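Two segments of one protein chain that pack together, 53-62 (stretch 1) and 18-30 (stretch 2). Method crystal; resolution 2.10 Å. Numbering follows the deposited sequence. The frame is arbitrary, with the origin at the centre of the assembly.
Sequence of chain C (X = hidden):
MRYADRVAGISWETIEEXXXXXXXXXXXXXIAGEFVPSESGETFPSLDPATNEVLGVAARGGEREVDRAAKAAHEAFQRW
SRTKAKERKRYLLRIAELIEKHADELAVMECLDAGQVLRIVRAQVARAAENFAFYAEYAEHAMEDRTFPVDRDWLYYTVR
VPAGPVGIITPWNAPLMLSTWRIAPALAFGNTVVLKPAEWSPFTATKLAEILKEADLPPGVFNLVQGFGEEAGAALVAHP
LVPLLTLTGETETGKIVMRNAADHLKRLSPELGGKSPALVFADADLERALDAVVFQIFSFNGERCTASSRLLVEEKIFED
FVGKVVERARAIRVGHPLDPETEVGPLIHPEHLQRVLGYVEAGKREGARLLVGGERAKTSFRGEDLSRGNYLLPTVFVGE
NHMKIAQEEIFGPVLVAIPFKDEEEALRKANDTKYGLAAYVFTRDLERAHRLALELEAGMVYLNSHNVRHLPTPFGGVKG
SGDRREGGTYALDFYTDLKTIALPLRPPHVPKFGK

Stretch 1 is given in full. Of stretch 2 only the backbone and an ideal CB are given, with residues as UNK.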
# COMPACT_ATOMS: atom_id res chain seq x y z
N GLU C 53 47.08 -10.37 20.91
CA GLU C 53 47.29 -10.19 22.34
C GLU C 53 45.88 -10.08 22.92
O GLU C 53 44.94 -9.69 22.22
CB GLU C 53 48.01 -8.88 22.63
CG GLU C 53 49.31 -8.65 21.88
CD GLU C 53 50.50 -9.31 22.53
OE1 GLU C 53 51.63 -8.80 22.33
OE2 GLU C 53 50.31 -10.33 23.23
N VAL C 54 45.73 -10.40 24.20
CA VAL C 54 44.43 -10.30 24.84
C VAL C 54 44.06 -8.83 25.07
O VAL C 54 44.85 -8.08 25.65
CB VAL C 54 44.41 -11.06 26.18
CG1 VAL C 54 43.10 -10.80 26.91
CG2 VAL C 54 44.57 -12.55 25.94
N LEU C 55 42.88 -8.43 24.60
CA LEU C 55 42.40 -7.06 24.76
C LEU C 55 41.71 -6.91 26.10
O LEU C 55 41.79 -5.86 26.75
CB LEU C 55 41.38 -6.72 23.67
CG LEU C 55 41.84 -6.18 22.32
CD1 LEU C 55 40.63 -6.06 21.40
CD2 LEU C 55 42.51 -4.82 22.50
N GLY C 56 41.01 -7.96 26.50
CA GLY C 56 40.28 -7.95 27.75
C GLY C 56 39.46 -9.22 27.83
O GLY C 56 39.67 -10.15 27.05
N VAL C 57 38.53 -9.26 28.78
CA VAL C 57 37.70 -10.44 28.95
C VAL C 57 36.22 -10.09 29.04
O VAL C 57 35.86 -8.96 29.38
CB VAL C 57 38.12 -11.22 30.23
CG1 VAL C 57 39.60 -11.57 30.15
CG2 VAL C 57 37.83 -10.40 31.47
N ALA C 58 35.37 -11.06 28.73
CA ALA C 58 33.93 -10.86 28.79
C ALA C 58 33.32 -12.01 29.58
O ALA C 58 33.80 -13.14 29.51
CB ALA C 58 33.34 -10.82 27.38
N ALA C 59 32.25 -11.72 30.33
CA ALA C 59 31.58 -12.74 31.13
C ALA C 59 31.11 -13.90 30.25
O ALA C 59 30.54 -13.69 29.18
CB ALA C 59 30.39 -12.13 31.86
N ARG C 60 31.34 -15.13 30.71
CA ARG C 60 30.95 -16.31 29.96
C ARG C 60 29.56 -16.75 30.38
O ARG C 60 29.40 -17.55 31.30
CB ARG C 60 31.96 -17.44 30.20
CG ARG C 60 31.71 -18.68 29.36
CD ARG C 60 32.88 -19.64 29.46
NE ARG C 60 32.65 -20.87 28.72
CZ ARG C 60 33.55 -21.83 28.57
NH1 ARG C 60 34.75 -21.71 29.11
NH2 ARG C 60 33.25 -22.92 27.87
N GLY C 61 28.55 -16.23 29.68
CA GLY C 61 27.17 -16.55 30.00
C GLY C 61 26.70 -17.93 29.58
O GLY C 61 27.15 -18.48 28.57
N GLY C 62 25.79 -18.49 30.37
CA GLY C 62 25.25 -19.81 30.09
C GLY C 62 23.74 -19.83 30.27
O GLY C 62 23.10 -18.78 30.31
N UNK C 18 40.78 4.11 25.53
CA UNK C 18 39.85 3.02 25.25
C UNK C 18 40.56 1.69 25.43
O UNK C 18 40.06 0.79 26.11
CB UNK C 18 39.28 3.14 23.84
N UNK C 19 41.75 1.57 24.84
CA UNK C 19 42.52 0.34 24.94
C UNK C 19 42.73 -0.04 26.40
O UNK C 19 42.61 -1.21 26.78
CB UNK C 19 43.87 0.49 24.23
N UNK C 20 43.02 0.96 27.22
CA UNK C 20 43.27 0.74 28.64
C UNK C 20 42.02 0.31 29.41
O UNK C 20 42.10 -0.55 30.29
CB UNK C 20 43.84 2.02 29.26
N UNK C 21 40.87 0.90 29.10
CA UNK C 21 39.65 0.52 29.80
C UNK C 21 39.22 -0.91 29.47
O UNK C 21 38.62 -1.60 30.29
CB UNK C 21 38.52 1.50 29.45
N UNK C 22 39.53 -1.36 28.26
CA UNK C 22 39.18 -2.71 27.84
C UNK C 22 39.95 -3.75 28.64
O UNK C 22 39.42 -4.82 28.97
CB UNK C 22 39.45 -2.89 26.34
N UNK C 23 41.20 -3.45 28.95
CA UNK C 23 42.03 -4.38 29.70
C UNK C 23 41.68 -4.33 31.19
O UNK C 23 41.84 -5.32 31.91
CB UNK C 23 43.51 -4.06 29.49
N UNK C 24 41.20 -3.18 31.63
CA UNK C 24 40.84 -2.99 33.03
C UNK C 24 39.45 -3.50 33.40
O UNK C 24 39.26 -4.08 34.47
CB UNK C 24 40.93 -1.50 33.38
N UNK C 25 38.48 -3.28 32.52
CA UNK C 25 37.10 -3.67 32.80
C UNK C 25 36.52 -4.85 32.03
O UNK C 25 36.39 -4.81 30.80
CB UNK C 25 36.20 -2.46 32.54
N UNK C 26 36.17 -5.93 32.75
CA UNK C 26 35.59 -7.10 32.09
C UNK C 26 34.26 -6.70 31.46
O UNK C 26 33.53 -5.88 32.03
CB UNK C 26 35.40 -8.25 33.08
N UNK C 27 33.95 -7.24 30.29
CA UNK C 27 32.69 -6.92 29.62
C UNK C 27 31.60 -7.78 30.26
O UNK C 27 31.59 -9.00 30.10
CB UNK C 27 32.78 -7.16 28.11
N UNK C 28 30.68 -7.15 30.98
CA UNK C 28 29.62 -7.89 31.67
C UNK C 28 28.29 -7.97 30.94
O UNK C 28 28.05 -7.26 29.96
CB UNK C 28 29.38 -7.25 33.04
N UNK C 29 27.42 -8.84 31.44
CA UNK C 29 26.09 -8.99 30.88
C UNK C 29 25.28 -7.82 31.41
O UNK C 29 25.68 -7.16 32.36
CB UNK C 29 25.46 -10.34 31.24
N UNK C 30 24.15 -7.56 30.77
CA UNK C 30 23.25 -6.52 31.24
C UNK C 30 21.91 -7.24 31.35
O UNK C 30 21.29 -7.57 30.34
CB UNK C 30 23.20 -5.30 30.31

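Stretch 2 enters as a helix that ends at position 24, then runs on extended beside the strand of stretch 1. Positions 18, 20, 21 and 24 lie on the helix with nothing of stretch 1 within 5.5 Å of their ideal CB. Most residues that a helix tolerates would serve there, and stretch 1 cannot choose among them; the deposited residues are Val 18, Arg 20, Arg 21 and Glu 24, none in contact with it.

At position 19 CA-to-CB points sideways, and a short side chain would reach nothing. A long one could extend toward Leu 55, so a methionine, lysine or arginine is plausible. The residue is Arg 19, whose NH1 comes 4.0 Å from Leu 55 CD2. Its backbone also takes part: a water donates to both Arg 19 O and Leu 55 O, at 2.8 Å each.

Position 22 points toward the strand, its ideal CB 3.8 Å from Leu 55 O, with the leucine side chain alongside. An apolar residue of medium size, such as leucine, isoleucine or methionine, would suit. Leu 22 brings CD1 to 4.4 Å from Leu 55 CD2. The backbone packs closely because Gly 56 has no side chain: an ideal CB there would sit 2.2 Å from the carbonyl O of residue 22, a clash, whereas Gly 56 CA instead makes a CA-H...O contact with that oxygen at 3.5 Å.

Position 23 points sideways, but carbonyl oxygens of stretch 1 lie within reach of a long side chain. A donor is called for, and lysine or arginine could span the gap. Lys 23 does so, with chi1 and chi2 both t and chi3 and chi4 both m, and its NZ donates a hydrogen bond to Val 54 O at 3.0 Å.

Position 25 is the first to leave helical phi/psi, and its CB points away, so many residues would fit; it is Arg 25. Position 26, with phi -64° and psi 143°, allows proline, and its ideal CB lies 3.6 Å from Val 57 CG2, favouring a compact apolar group. Pro 26 places CB 3.8 Å from Val 57 CG2.

At position 27 the backbones form a single beta bridge with Ala 58: the amide N of 27 donates to Val 57 O at 2.7 Å, and Ala 59 N donates to the O of 27 at 2.8 Å. Proline is therefore disfavoured, since it lacks that amide hydrogen. The ideal CB is only 3.8 Å from Ala 58 CB, so a small residue is well suited. Ala 27 sets its methyl 3.7 Å from Ala 58 CB.

Position 28 points away, yet a branched apolar chain can bend back: Leu 28 CD2 lies 4.4 Å from Ala 59 CB. Position 29 points sideways, and a flat ring could lie against the methyl of Ala 59. His 29 does this, with Ala 59 CB 3.6 Å from the ring centroid over one face, while Gly 61 N sits at the ring edge. Position 30 is out of reach; Phe 30 makes no contact.

Stretch 2 (18-30) VRRRLKERPALHF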
# COMPACT_ATOMS: atom_id res chain seq x y z
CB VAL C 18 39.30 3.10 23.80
CG1 VAL C 18 38.48 1.87 23.48
CG2 VAL C 18 38.45 4.36 23.64
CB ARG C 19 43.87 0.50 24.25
CG ARG C 19 44.71 -0.78 24.22
CD ARG C 19 46.09 -0.55 23.63
NE ARG C 19 46.08 -0.33 22.18
CZ ARG C 19 45.86 -1.28 21.28
NH1 ARG C 19 45.61 -2.52 21.66
NH2 ARG C 19 45.89 -0.98 19.98
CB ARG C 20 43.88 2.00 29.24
CG ARG C 20 44.21 1.90 30.72
CD ARG C 20 45.27 2.93 31.12
NE ARG C 20 45.02 4.26 30.56
CZ ARG C 20 45.79 4.84 29.63
NH1 ARG C 20 46.86 4.21 29.16
NH2 ARG C 20 45.49 6.05 29.18
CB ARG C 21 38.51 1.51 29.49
CG ARG C 21 38.67 2.87 30.16
CD ARG C 21 37.34 3.63 30.23
NE ARG C 21 36.91 4.15 28.94
CZ ARG C 21 37.38 5.26 28.38
NH1 ARG C 21 38.30 5.98 29.01
NH2 ARG C 21 36.94 5.65 27.19
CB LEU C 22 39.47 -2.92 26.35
CG LEU C 22 38.58 -2.22 25.33
CD1 LEU C 22 38.97 -2.69 23.94
CD2 LEU C 22 37.12 -2.53 25.61
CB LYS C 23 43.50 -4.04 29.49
CG LYS C 23 44.47 -4.97 30.20
CD LYS C 23 45.88 -4.83 29.63
CE LYS C 23 45.98 -5.45 28.24
NZ LYS C 23 45.71 -6.92 28.27
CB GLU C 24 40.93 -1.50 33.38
CG GLU C 24 40.29 -1.15 34.72
CD GLU C 24 40.00 0.34 34.86
OE1 GLU C 24 39.31 0.91 33.98
OE2 GLU C 24 40.45 0.94 35.87
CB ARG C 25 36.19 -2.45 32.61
CG ARG C 25 36.53 -1.28 33.51
CD ARG C 25 36.40 -1.67 34.98
NE ARG C 25 35.01 -1.84 35.38
CZ ARG C 25 34.15 -0.84 35.56
NH1 ARG C 25 34.55 0.41 35.38
NH2 ARG C 25 32.90 -1.09 35.93
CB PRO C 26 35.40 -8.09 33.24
CG PRO C 26 36.48 -7.69 34.21
CD PRO C 26 36.40 -6.19 34.18
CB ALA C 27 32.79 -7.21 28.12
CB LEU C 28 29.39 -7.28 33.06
CG LEU C 28 30.61 -7.19 33.99
CD1 LEU C 28 30.23 -6.44 35.26
CD2 LEU C 28 31.10 -8.58 34.32
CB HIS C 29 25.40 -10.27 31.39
CG HIS C 29 26.24 -11.50 31.31
ND1 HIS C 29 26.70 -12.02 30.11
CD2 HIS C 29 26.68 -12.35 32.27
CE1 HIS C 29 27.38 -13.13 30.34
NE2 HIS C 29 27.38 -13.35 31.65
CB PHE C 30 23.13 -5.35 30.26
CG PHE C 30 22.41 -4.18 30.84
CD1 PHE C 30 23.05 -3.32 31.74
CD2 PHE C 30 21.06 -3.96 30.56
CE1 PHE C 30 22.37 -2.27 32.34
CE2 PHE C 30 20.36 -2.91 31.16
CZ PHE C 30 21.02 -2.07 32.06
O HOH W 1 43.34 -3.75 25.74
O HOH W 2 38.59 -6.80 30.18
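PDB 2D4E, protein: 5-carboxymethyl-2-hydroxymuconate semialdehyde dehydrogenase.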